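Local coordinates for Alpha/beta hydrolase fold protein (PDB 4Y7D) that probably acts as a hydrolase of the alpha/beta hydrolase fold, although its substrate is not known, at residues P35-H40 against A90-A95; A51-L56 against L61-V66; D67-F72 against A86-A91; S112-A117 against R125-V130. One frame throughout, in Å; residues are numbered along the deposited sequence. Where two conformers were deposited one is given.

Interaction 1: residues P35-H40 against A90-A95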
loop_
_atom_site.group_PDB
_atom_site.type_symbol
_atom_site.label_atom_id
_atom_site.label_comp_id
_atom_site.label_asym_id
_atom_site.label_seq_id
_atom_site.Cartn_x
_atom_site.Cartn_y
_atom_site.Cartn_z
ATOM N N PRO A 35 8.589 10.553 11.438
ATOM C CA PRO A 35 8.228 10.345 10.032
ATOM C C PRO A 35 8.065 8.916 9.606
ATOM O O PRO A 35 8.791 8.020 10.075
ATOM C CB PRO A 35 9.397 11.012 9.275
ATOM C CG PRO A 35 10.555 10.795 10.190
ATOM C CD PRO A 35 10.014 10.949 11.601
ATOM N N VAL A 36 7.133 8.717 8.675
ATOM C CA VAL A 36 6.871 7.418 8.046
ATOM C C VAL A 36 6.753 7.574 6.544
ATOM O O VAL A 36 5.947 8.383 6.068
ATOM C CB VAL A 36 5.541 6.856 8.568
ATOM C CG1 VAL A 36 5.281 5.472 7.983
ATOM C CG2 VAL A 36 5.553 6.850 10.081
ATOM N N LEU A 37 7.549 6.800 5.818
ATOM C CA LEU A 37 7.421 6.702 4.385
ATOM C C LEU A 37 6.275 5.735 4.086
ATOM O O LEU A 37 6.255 4.636 4.600
ATOM C CB LEU A 37 8.686 6.172 3.753
ATOM C CG LEU A 37 8.648 5.847 2.251
ATOM C CD1 LEU A 37 8.622 7.150 1.445
ATOM C CD2 LEU A 37 9.792 4.933 1.906
ATOM N N VAL A 38 5.288 6.192 3.332
ATOM C CA VAL A 38 4.044 5.433 3.038
ATOM C C VAL A 38 4.095 5.067 1.545
ATOM O O VAL A 38 4.197 5.975 0.698
ATOM C CB VAL A 38 2.830 6.296 3.333
ATOM C CG1 VAL A 38 1.547 5.532 3.072
ATOM C CG2 VAL A 38 2.849 6.705 4.783
ATOM N N VAL A 39 4.002 3.779 1.259
ATOM C CA VAL A 39 4.285 3.242 -0.071
ATOM C C VAL A 39 3.066 2.482 -0.615
ATOM O O VAL A 39 2.671 1.405 -0.130
ATOM C CB VAL A 39 5.501 2.317 -0.009
ATOM C CG1 VAL A 39 5.909 1.919 -1.424
ATOM C CG2 VAL A 39 6.672 2.957 0.771
ATOM N N HIS A 40 2.453 3.074 -1.625
ATOM C CA HIS A 40 1.226 2.559 -2.229
ATOM C C HIS A 40 1.421 1.279 -3.058
ATOM O O HIS A 40 2.524 0.932 -3.529
ATOM C CB HIS A 40 0.546 3.683 -3.087
ATOM C CG HIS A 40 1.288 4.026 -4.317
ATOM N ND1 HIS A 40 1.300 3.211 -5.434
ATOM C CD2 HIS A 40 2.014 5.130 -4.650
ATOM C CE1 HIS A 40 2.026 3.778 -6.380
ATOM N NE2 HIS A 40 2.470 4.931 -5.933
ATOM N N ALA A 90 15.711 6.080 -0.505
ATOM C CA ALA A 90 16.883 6.497 0.331
ATOM C C ALA A 90 17.389 7.838 -0.167
ATOM O O ALA A 90 17.779 8.694 0.635
ATOM C CB ALA A 90 17.993 5.436 0.259
ATOM N N ALA A 91 17.390 8.025 -1.482
ATOM C CA ALA A 91 17.781 9.321 -2.050
ATOM C C ALA A 91 16.783 10.441 -1.708
ATOM O O ALA A 91 17.168 11.595 -1.492
ATOM C CB ALA A 91 17.975 9.192 -3.556
ATOM N N LEU A 92 15.505 10.098 -1.617
ATOM C CA LEU A 92 14.493 11.015 -1.140
ATOM C C LEU A 92 14.769 11.416 0.340
ATOM O O LEU A 92 14.727 12.584 0.678
ATOM C CB LEU A 92 13.119 10.359 -1.270
ATOM C CG LEU A 92 11.942 11.146 -0.683
ATOM C CD1 LEU A 92 11.784 12.570 -1.188
ATOM C CD2 LEU A 92 10.677 10.335 -0.910
ATOM N N PHE A 93 15.100 10.446 1.195
ATOM C CA PHE A 93 15.417 10.741 2.584
ATOM C C PHE A 93 16.626 11.686 2.609
ATOM O O PHE A 93 16.655 12.674 3.318
ATOM C CB PHE A 93 15.780 9.439 3.319
ATOM C CG PHE A 93 14.597 8.509 3.634
ATOM C CD1 PHE A 93 13.291 8.783 3.250
ATOM C CD2 PHE A 93 14.832 7.325 4.339
ATOM C CE1 PHE A 93 12.261 7.879 3.536
ATOM C CE2 PHE A 93 13.833 6.435 4.651
ATOM C CZ PHE A 93 12.517 6.695 4.228
ATOM N N ASP A 94 17.627 11.405 1.780
ATOM C CA ASP A 94 18.796 12.309 1.690
ATOM C C ASP A 94 18.344 13.743 1.312
ATOM O O ASP A 94 18.805 14.745 1.912
ATOM C CB ASP A 94 19.804 11.862 0.621
ATOM C CG ASP A 94 20.568 10.597 0.975
ATOM O OD1 ASP A 94 20.490 10.130 2.113
ATOM O OD2 ASP A 94 21.270 10.084 0.066
ATOM N N ALA A 95 17.453 13.842 0.322
ATOM C CA ALA A 95 16.949 15.125 -0.137
ATOM C C ALA A 95 16.082 15.881 0.887
ATOM O O ALA A 95 15.924 17.100 0.780
ATOM C CB ALA A 95 16.227 15.000 -1.479
#

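Interaction 2: residues A51-L56 against L61-V66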
loop_
_atom_site.group_PDB
_atom_site.type_symbol
_atom_site.label_atom_id
_atom_site.label_comp_id
_atom_site.label_asym_id
_atom_site.label_seq_id
_atom_site.Cartn_x
_atom_site.Cartn_y
_atom_site.Cartn_z
ATOM N N ALA A 51 -4.731 8.082 1.826
ATOM C CA ALA A 51 -5.804 7.344 2.477
ATOM C C ALA A 51 -5.217 6.318 3.452
ATOM O O ALA A 51 -5.656 6.212 4.607
ATOM C CB ALA A 51 -6.680 6.643 1.437
HETATM N N MSE A 52 -4.165 5.628 3.015
HETATM C CA MSE A 52 -3.404 4.722 3.899
HETATM C C MSE A 52 -2.841 5.458 5.141
HETATM O O MSE A 52 -2.795 4.887 6.231
HETATM C CB MSE A 52 -2.236 4.092 3.167
HETATM C CG MSE A 52 -2.632 3.107 2.062
HETATM SE SE MSE A 52 -1.037 2.666 0.949
HETATM C CE MSE A 52 0.134 1.979 2.321
ATOM N N ALA A 53 -2.393 6.704 4.943
ATOM C CA ALA A 53 -1.668 7.476 5.954
ATOM C C ALA A 53 -2.569 8.161 6.946
ATOM O O ALA A 53 -2.059 8.654 7.978
ATOM C CB ALA A 53 -0.802 8.533 5.307
ATOM N N ARG A 54 -3.874 8.281 6.684
ATOM C CA ARG A 54 -4.672 9.104 7.622
ATOM C C ARG A 54 -4.564 8.674 9.073
ATOM O O ARG A 54 -4.515 9.536 9.983
ATOM C CB ARG A 54 -6.165 9.163 7.264
ATOM C CG ARG A 54 -6.495 10.037 6.072
ATOM C CD ARG A 54 -8.026 10.205 5.973
ATOM N NE ARG A 54 -8.274 11.033 4.814
ATOM C CZ ARG A 54 -8.545 10.577 3.580
ATOM N NH1 ARG A 54 -8.729 9.284 3.337
ATOM N NH2 ARG A 54 -8.721 11.464 2.600
ATOM N N PHE A 55 -4.575 7.376 9.335
ATOM C CA PHE A 55 -4.518 6.942 10.745
ATOM C C PHE A 55 -3.198 7.384 11.427
ATOM O O PHE A 55 -3.161 7.625 12.627
ATOM C CB PHE A 55 -4.756 5.424 10.878
ATOM C CG PHE A 55 -3.539 4.577 10.601
ATOM C CD1 PHE A 55 -3.163 4.252 9.290
ATOM C CD2 PHE A 55 -2.774 4.054 11.651
ATOM C CE1 PHE A 55 -2.058 3.458 9.043
ATOM C CE2 PHE A 55 -1.688 3.249 11.397
ATOM C CZ PHE A 55 -1.327 2.942 10.079
ATOM N N LEU A 56 -2.111 7.475 10.659
ATOM C CA LEU A 56 -0.815 7.860 11.184
ATOM C C LEU A 56 -0.824 9.319 11.596
ATOM O O LEU A 56 -0.383 9.693 12.709
ATOM C CB LEU A 56 0.270 7.623 10.123
ATOM C CG LEU A 56 0.598 6.162 9.815
ATOM C CD1 LEU A 56 1.567 6.085 8.635
ATOM C CD2 LEU A 56 1.177 5.374 10.973
ATOM N N LEU A 61 1.991 11.117 13.929
ATOM C CA LEU A 61 3.172 10.879 13.103
ATOM C C LEU A 61 3.064 11.718 11.822
ATOM O O LEU A 61 1.964 12.208 11.468
ATOM C CB LEU A 61 3.331 9.385 12.769
ATOM C CG LEU A 61 3.612 8.476 13.993
ATOM C CD1 LEU A 61 2.314 7.970 14.589
ATOM C CD2 LEU A 61 4.450 7.275 13.566
ATOM N N ARG A 62 4.199 11.921 11.128
ATOM C CA ARG A 62 4.177 12.633 9.880
ATOM C C ARG A 62 4.366 11.623 8.787
ATOM O O ARG A 62 5.072 10.637 8.978
ATOM C CB ARG A 62 5.172 13.810 9.802
ATOM C CG ARG A 62 6.586 13.543 9.394
ATOM C CD ARG A 62 7.397 14.870 9.452
ATOM N NE ARG A 62 8.862 14.775 9.229
ATOM C CZ ARG A 62 9.477 14.885 8.027
ATOM N NH1 ARG A 62 8.791 15.061 6.905
ATOM N NH2 ARG A 62 10.808 14.843 7.948
ATOM N N ALA A 63 3.694 11.820 7.656
ATOM C CA ALA A 63 3.813 10.883 6.534
ATOM C C ALA A 63 4.482 11.522 5.320
ATOM O O ALA A 63 4.264 12.710 5.025
ATOM C CB ALA A 63 2.449 10.381 6.173
ATOM N N ILE A 64 5.301 10.729 4.633
ATOM C CA ILE A 64 5.932 11.077 3.406
ATOM C C ILE A 64 5.305 10.108 2.399
ATOM O O ILE A 64 5.641 8.947 2.384
ATOM C CB ILE A 64 7.479 10.922 3.501
ATOM C CG1 ILE A 64 8.038 11.858 4.587
ATOM C CG2 ILE A 64 8.151 11.186 2.148
ATOM C CD1 ILE A 64 9.379 11.421 5.127
ATOM N N VAL A 65 4.365 10.598 1.597
ATOM C CA VAL A 65 3.543 9.701 0.760
ATOM C C VAL A 65 4.021 9.871 -0.670
ATOM O O VAL A 65 3.836 10.960 -1.245
ATOM C CB VAL A 65 2.071 10.148 0.816
ATOM C CG1 VAL A 65 1.211 9.302 -0.119
ATOM C CG2 VAL A 65 1.556 10.238 2.259
ATOM N N VAL A 66 4.707 8.861 -1.207
ATOM C CA VAL A 66 5.259 8.978 -2.550
ATOM C C VAL A 66 4.278 8.587 -3.619
ATOM O O VAL A 66 3.362 7.806 -3.356
ATOM C CB VAL A 66 6.493 8.053 -2.753
ATOM C CG1 VAL A 66 7.697 8.670 -2.070
ATOM C CG2 VAL A 66 6.232 6.637 -2.248
#

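Interaction 3: residues D67-F72 against A86-A91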
loop_
_atom_site.group_PDB
_atom_site.type_symbol
_atom_site.label_atom_id
_atom_site.label_comp_id
_atom_site.label_asym_id
_atom_site.label_seq_id
_atom_site.Cartn_x
_atom_site.Cartn_y
_atom_site.Cartn_z
ATOM N N ASP A 67 4.518 9.099 -4.824
ATOM C CA ASP A 67 4.066 8.492 -6.075
ATOM C C ASP A 67 5.245 7.646 -6.563
ATOM O O ASP A 67 6.314 8.175 -6.825
ATOM C CB ASP A 67 3.706 9.539 -7.113
ATOM C CG ASP A 67 2.367 10.177 -6.878
ATOM O OD1 ASP A 67 1.378 9.419 -6.817
ATOM O OD2 ASP A 67 2.261 11.440 -6.779
ATOM N N ARG A 68 5.087 6.328 -6.631
ATOM C CA ARG A 68 6.154 5.481 -7.141
ATOM C C ARG A 68 6.353 5.740 -8.620
ATOM O O ARG A 68 5.442 6.260 -9.305
ATOM C CB ARG A 68 5.905 4.005 -6.843
ATOM C CG ARG A 68 5.945 3.710 -5.336
ATOM C CD ARG A 68 6.060 2.225 -5.025
ATOM N NE ARG A 68 4.807 1.538 -5.367
ATOM C CZ ARG A 68 4.642 0.785 -6.444
ATOM N NH1 ARG A 68 3.461 0.279 -6.715
ATOM N NH2 ARG A 68 5.642 0.604 -7.273
ATOM N N PRO A 69 7.551 5.449 -9.111
ATOM C CA PRO A 69 7.837 5.660 -10.544
ATOM C C PRO A 69 6.798 5.068 -11.475
ATOM O O PRO A 69 6.427 3.886 -11.307
ATOM C CB PRO A 69 9.194 5.006 -10.703
ATOM C CG PRO A 69 9.870 5.306 -9.379
ATOM C CD PRO A 69 8.782 5.070 -8.365
ATOM N N GLY A 70 6.369 5.895 -12.441
ATOM C CA GLY A 70 5.356 5.525 -13.394
ATOM C C GLY A 70 3.957 5.895 -13.000
ATOM O O GLY A 70 3.034 5.708 -13.800
ATOM N N TYR A 71 3.764 6.391 -11.768
ATOM C CA TYR A 71 2.506 6.841 -11.306
ATOM C C TYR A 71 2.478 8.356 -11.156
ATOM O O TYR A 71 3.376 8.979 -10.554
ATOM C CB TYR A 71 2.198 6.227 -9.964
ATOM C CG TYR A 71 2.022 4.734 -10.042
ATOM C CD1 TYR A 71 0.817 4.192 -10.466
ATOM C CD2 TYR A 71 3.055 3.832 -9.692
ATOM C CE1 TYR A 71 0.622 2.839 -10.488
ATOM C CE2 TYR A 71 2.869 2.445 -9.733
ATOM C CZ TYR A 71 1.634 1.962 -10.109
ATOM O OH TYR A 71 1.389 0.612 -10.132
ATOM N N PHE A 72 1.422 8.938 -11.705
ATOM C CA PHE A 72 1.251 10.382 -11.724
ATOM C C PHE A 72 2.540 11.076 -12.147
ATOM O O PHE A 72 3.032 10.792 -13.220
ATOM C CB PHE A 72 0.708 10.888 -10.386
ATOM C CG PHE A 72 -0.718 10.451 -10.092
ATOM C CD1 PHE A 72 -1.671 10.392 -11.102
ATOM C CD2 PHE A 72 -1.124 10.189 -8.781
ATOM C CE1 PHE A 72 -2.971 9.984 -10.830
ATOM C CE2 PHE A 72 -2.442 9.833 -8.496
ATOM C CZ PHE A 72 -3.366 9.744 -9.530
ATOM N N ALA A 86 13.729 1.341 -4.069
ATOM C CA ALA A 86 14.345 1.475 -2.739
ATOM C C ALA A 86 15.467 2.540 -2.751
ATOM O O ALA A 86 15.566 3.376 -1.820
ATOM C CB ALA A 86 14.907 0.168 -2.284
ATOM N N GLU A 87 16.307 2.505 -3.779
ATOM C CA GLU A 87 17.393 3.473 -3.926
ATOM C C GLU A 87 16.848 4.876 -4.025
ATOM O O GLU A 87 17.408 5.812 -3.425
ATOM C CB GLU A 87 18.290 3.162 -5.117
ATOM C CG GLU A 87 19.672 3.790 -5.011
ATOM C CD GLU A 87 20.501 3.250 -3.831
ATOM O OE1 GLU A 87 20.384 2.069 -3.470
ATOM O OE2 GLU A 87 21.329 4.015 -3.302
ATOM N N LEU A 88 15.721 5.035 -4.697
ATOM C CA LEU A 88 15.059 6.329 -4.796
ATOM C C LEU A 88 14.549 6.789 -3.471
ATOM O O LEU A 88 14.706 7.942 -3.137
ATOM C CB LEU A 88 13.882 6.259 -5.789
ATOM C CG LEU A 88 13.101 7.535 -6.079
ATOM C CD1 LEU A 88 13.953 8.615 -6.700
ATOM C CD2 LEU A 88 11.905 7.259 -6.972
ATOM N N TYR A 89 13.972 5.888 -2.679
ATOM C CA TYR A 89 13.461 6.288 -1.376
ATOM C C TYR A 89 14.591 6.772 -0.465
ATOM O O TYR A 89 14.460 7.756 0.289
ATOM C CB TYR A 89 12.736 5.122 -0.630
ATOM C CG TYR A 89 11.619 4.448 -1.415
ATOM C CD1 TYR A 89 10.902 5.159 -2.392
ATOM C CD2 TYR A 89 11.275 3.131 -1.151
ATOM C CE1 TYR A 89 9.874 4.552 -3.103
ATOM C CE2 TYR A 89 10.271 2.499 -1.890
ATOM C CZ TYR A 89 9.589 3.211 -2.844
ATOM O OH TYR A 89 8.637 2.614 -3.605
ATOM N N ALA A 90 15.711 6.080 -0.505
ATOM C CA ALA A 90 16.883 6.497 0.331
ATOM C C ALA A 90 17.389 7.838 -0.167
ATOM O O ALA A 90 17.779 8.694 0.635
ATOM C CB ALA A 90 17.993 5.436 0.259
ATOM N N ALA A 91 17.390 8.025 -1.482
ATOM C CA ALA A 91 17.781 9.321 -2.050
ATOM C C ALA A 91 16.783 10.441 -1.708
ATOM O O ALA A 91 17.168 11.595 -1.492
ATOM C CB ALA A 91 17.975 9.192 -3.556
#

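Interaction 4: residues S112-A117 against R125-V130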
loop_
_atom_site.group_PDB
_atom_site.type_symbol
_atom_site.label_atom_id
_atom_site.label_comp_id
_atom_site.label_asym_id
_atom_site.label_seq_id
_atom_site.Cartn_x
_atom_site.Cartn_y
_atom_site.Cartn_z
ATOM N N SER A 112 9.552 -2.866 -3.134
ATOM C CA SER A 112 10.477 -1.753 -3.002
ATOM C C SER A 112 10.701 -1.437 -1.497
ATOM O O SER A 112 11.804 -1.053 -1.109
ATOM C CB SER A 112 9.941 -0.533 -3.722
ATOM O OG SER A 112 8.671 -0.069 -3.266
ATOM N N SER A 113 9.692 -1.639 -0.689
ATOM C CA SER A 113 9.827 -1.360 0.770
ATOM C C SER A 113 10.728 -2.423 1.414
ATOM O O SER A 113 11.621 -2.089 2.249
ATOM C CB SER A 113 8.471 -1.326 1.428
ATOM O OG SER A 113 7.637 -0.305 0.881
ATOM N N TYR A 114 10.484 -3.709 1.090
ATOM C CA TYR A 114 11.355 -4.759 1.552
ATOM C C TYR A 114 12.797 -4.527 1.096
ATOM O O TYR A 114 13.738 -4.713 1.912
ATOM C CB TYR A 114 10.897 -6.130 1.138
ATOM C CG TYR A 114 9.667 -6.638 1.851
ATOM C CD1 TYR A 114 9.581 -6.642 3.265
ATOM C CD2 TYR A 114 8.573 -7.086 1.136
ATOM C CE1 TYR A 114 8.491 -7.157 3.910
ATOM C CE2 TYR A 114 7.449 -7.617 1.776
ATOM C CZ TYR A 114 7.394 -7.629 3.163
ATOM O OH TYR A 114 6.307 -8.140 3.810
ATOM N N ARG A 115 13.005 -4.127 -0.149
ATOM C CA ARG A 115 14.374 -3.833 -0.587
ATOM C C ARG A 115 15.051 -2.685 0.207
ATOM O O ARG A 115 16.272 -2.710 0.454
ATOM C CB ARG A 115 14.450 -3.553 -2.089
ATOM C CG ARG A 115 14.220 -4.769 -2.994
ATOM C CD ARG A 115 15.100 -5.967 -2.633
ATOM N NE ARG A 115 16.500 -5.662 -2.911
ATOM C CZ ARG A 115 17.534 -6.307 -2.406
ATOM N NH1 ARG A 115 17.382 -7.245 -1.459
ATOM N NH2 ARG A 115 18.751 -5.938 -2.797
ATOM N N LEU A 116 14.277 -1.668 0.538
ATOM C CA LEU A 116 14.796 -0.558 1.325
ATOM C C LEU A 116 15.228 -1.082 2.700
ATOM O O LEU A 116 16.337 -0.817 3.171
ATOM C CB LEU A 116 13.725 0.520 1.483
ATOM C CG LEU A 116 14.174 1.769 2.260
ATOM C CD1 LEU A 116 15.289 2.527 1.522
ATOM C CD2 LEU A 116 13.019 2.692 2.537
ATOM N N ALA A 117 14.360 -1.868 3.347
ATOM C CA ALA A 117 14.712 -2.414 4.654
ATOM C C ALA A 117 15.903 -3.386 4.598
ATOM O O ALA A 117 16.713 -3.422 5.528
ATOM C CB ALA A 117 13.491 -3.070 5.338
ATOM N N ARG A 125 13.564 2.690 10.481
ATOM C CA ARG A 125 13.355 2.570 11.925
ATOM C C ARG A 125 12.480 1.383 12.326
ATOM O O ARG A 125 12.680 0.756 13.395
ATOM C CB ARG A 125 12.703 3.849 12.467
ATOM C CG ARG A 125 13.546 5.112 12.352
ATOM C CD ARG A 125 13.548 5.949 13.644
ATOM N NE ARG A 125 14.423 7.130 13.545
ATOM C CZ ARG A 125 15.767 7.113 13.591
ATOM N NH1 ARG A 125 16.461 8.256 13.482
ATOM N NH2 ARG A 125 16.441 5.967 13.708
ATOM N N ALA A 126 11.489 1.097 11.493
ATOM C CA ALA A 126 10.467 0.076 11.725
ATOM C C ALA A 126 9.709 -0.125 10.424
ATOM O O ALA A 126 9.627 0.780 9.580
ATOM C CB ALA A 126 9.533 0.512 12.823
ATOM N N LEU A 127 9.133 -1.306 10.253
ATOM C CA LEU A 127 8.423 -1.674 9.051
ATOM C C LEU A 127 7.042 -2.240 9.414
ATOM O O LEU A 127 6.952 -3.188 10.156
ATOM C CB LEU A 127 9.245 -2.714 8.261
ATOM C CG LEU A 127 8.642 -3.287 6.952
ATOM C CD1 LEU A 127 8.320 -2.183 5.947
ATOM C CD2 LEU A 127 9.656 -4.281 6.447
ATOM N N VAL A 128 5.995 -1.674 8.829
ATOM C CA VAL A 128 4.668 -2.260 8.851
ATOM C C VAL A 128 4.296 -2.636 7.429
ATOM O O VAL A 128 4.213 -1.761 6.544
ATOM C CB VAL A 128 3.647 -1.302 9.438
ATOM C CG1 VAL A 128 2.240 -1.896 9.416
ATOM C CG2 VAL A 128 4.052 -0.967 10.876
ATOM N N SER A 129 4.094 -3.932 7.234
ATOM C CA SER A 129 3.909 -4.491 5.908
ATOM C C SER A 129 2.557 -5.185 5.834
ATOM O O SER A 129 2.341 -6.276 6.397
ATOM C CB SER A 129 5.029 -5.417 5.596
ATOM O OG SER A 129 4.870 -5.951 4.322
ATOM N N VAL A 130 1.644 -4.558 5.104
ATOM C CA VAL A 130 0.233 -4.992 5.065
ATOM C C VAL A 130 0.017 -5.744 3.757
ATOM O O VAL A 130 0.207 -5.169 2.680
ATOM C CB VAL A 130 -0.679 -3.777 5.130
ATOM C CG1 VAL A 130 -2.156 -4.179 5.196
ATOM C CG2 VAL A 130 -0.307 -2.945 6.373
#

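Interaction 1: residues P35-H40 against A90-A95
With its CG anti to the backbone N (chi1 173°), Leu37 sends its branch off strand 35-39 towards helix 82-95, where Phe93, its CG anti to the carbonyl carbon (chi1 -74°), lays the far end of its ring against it. The CB of Phe93 does not itself aim at the strand. CZ of Phe93 comes to 3.9 Å from CB of Leu37, which lies near the plane of the ring and so touches its edge. CD2 of Leu37 adds a second touch, 4.0 Å from the same CZ, and the two side chains cross obliquely. Leu92, one residue back on the helix, does point at the strand, and its CD2 stands 4.5 Å from CD1 of Leu37. No hydrogen bond spans the contact; it is buried and wholly apolar. An alanine in place of Phe93 would probably open a gap against CB and CD2 of Leu37, leaving within segment 90-95 the looser touch of Leu92. Leu116 of helix 110-119 and Val66 of strand 62-66 also pack on Leu37, while Val36 and Val38, on the other face of the strand, meet helix 46-58: strand 35-39 is sandwiched between helical layers.

Interaction 2: residues A51-L56 against L61-V66
Ala53 and Ala63 meet methyl to methyl, CB to CB at 3.8 Å, where the helix of a beta-alpha-beta crossover packs on the strand that completes it. The unit runs from strand 35-39 through helix 46-58 to strand 62-66, and two alanines let the backbones come within 6.5 Å, CA of Ala53 to CA of Ala63. Further along the strand, CG2 of Val65 lies 4.2 Å from the same Ala53 CB. At the other end the chain turns back on itself, and CB of Leu56 and CB of Leu61 are 4.4 Å apart. The helix is kinked here, as the N atoms of Phe55 and Leu56 have no bond to the preceding turn. In the next shell, Val36 of the first strand and Leu298 of helix 288-299 touch both Leu56 and Leu61, while Arg62 and Ile64 pair by backbone bonds with Val36. A hydrogen bond ties Leu61 N to Leu56 O, 3.0 Å long and fairly straight at 160°, with the donor 37° out of the carbonyl plane; CG of Leu61, anti to the carbonyl carbon and beside the backbone N (chi1 -65°), brings CD1 of Leu61 to 3.7 Å from that oxygen.

Interaction 3: residues D67-F72 against A86-A91
The guanidinium of Arg68 and the ring of Tyr89 stand almost perpendicular, their planes 87° apart, and the contact is made by Arg68 CD at the edge of the ring; Tyr89 OH lies near the guanidinium plane. One face of the Tyr89 ring is covered within its own helix by the backbone N of Ala86, 4.1 Å above it and displaced toward the rim. The touch between the two side chains is close but not a hydrogen bond: Tyr89 OH is 3.0 Å from CD of Arg68 and 3.4 Å from its CG, so the hydroxyl rests against the aliphatic part of the arginine. A bend at chi3 (-70°) turns the arginine chain beyond this point. The polar ends are satisfied by other partners: Tyr89 OH by Ser112 OG, Arg68 NH1 by a salt bridge to Asp223, NE by the carbonyl of His40 and NH2 by Gln85. Together these bonds probably hold the buried guanidinium in one rotation, and Asp223 probably offsets its charge. The segment 67-72, which leads away from strand 62-66 in this alpha/beta hydrolase fold, makes a type II beta turn from Arg68 to Tyr71, closed by Tyr71 N to Arg68 O at 3.0 Å. Gly70 takes the third position at a phi of 93°, where a CB would collide with the preceding carbonyl oxygen. Pro69, second in that turn, presses its ring on helix 82-95: CG is 3.7 Å and CD 4.1 Å from CD2 of Leu88, the two side chains reaching toward each other tip to tip.

Interaction 4: residues S112-A117 against R125-V130
Helix 112-117 runs nearly antiparallel to strand 126-130, their N-to-C directions 159° apart and their axes 10.1 Å from each other at closest approach. Tyr114 bridges the gap: its CG, anti to the carbonyl carbon (chi1 -72°), brings the hydroxyl beside Ser129. Ser129 OG, extended anti to its own backbone N at a chi1 of -179°, donates a short hydrogen bond to Tyr114 OH at 2.7 Å. The serine oxygen also lies 3.2 Å from CZ of the tyrosine ring, and CB of Ser129 is 3.5 Å from Tyr114 OH. Nearer the ring's root, CD2 of Leu127 touches CD1 of Tyr114 at 4.0 Å, the two side chains crossing at about a right angle. That methyl serves the helix twice, since it is also 4.2 Å from CB of Ala117, one turn on. A phenylalanine in place of Tyr114 could keep the touch on Leu127 but would probably leave the buried Ser129 OG without its acceptor. The contact belongs to a beta-alpha-beta unit of strand 101-106, helix 110-119 and strand 124-130; in alpha/beta hydrolases the helix after this central strand follows the nucleophile elbow, and helix 110-119 has the corresponding place. Val103 and Cys105 of the first strand pack beside Leu127 and Ser129, Ile238 covers both Tyr114 and Ala117 from a loop, and Leu116 turns to Ala86 and Tyr89 of helix 82-95.

How the interactions relate
Interactions 1 and 3 use overlapping parts of helix 82-95, sharing Ala90 and Ala91, their centres 9 Å apart, and are joined by His40 O to Arg68 NE at 3.0 Å. Interaction 2 packs helix 46-58 on the opposite face of the sheet; its strand pairs with that of interaction 1 through Val36 O and Ile64 N, 2.8 Å apart. Interaction 4, also on the sheet, meets interaction 3 where Tyr89 OH and Ser112 OG lie 2.7 Å apart, and interaction 1 where Leu37 CD2 and Leu116 CD2 lie 4.0 Å apart. Family resemblance suggests that the loop after His40 and the turn before helix 110-119 help form the active site, which would put Arg68 and Ser112 near it.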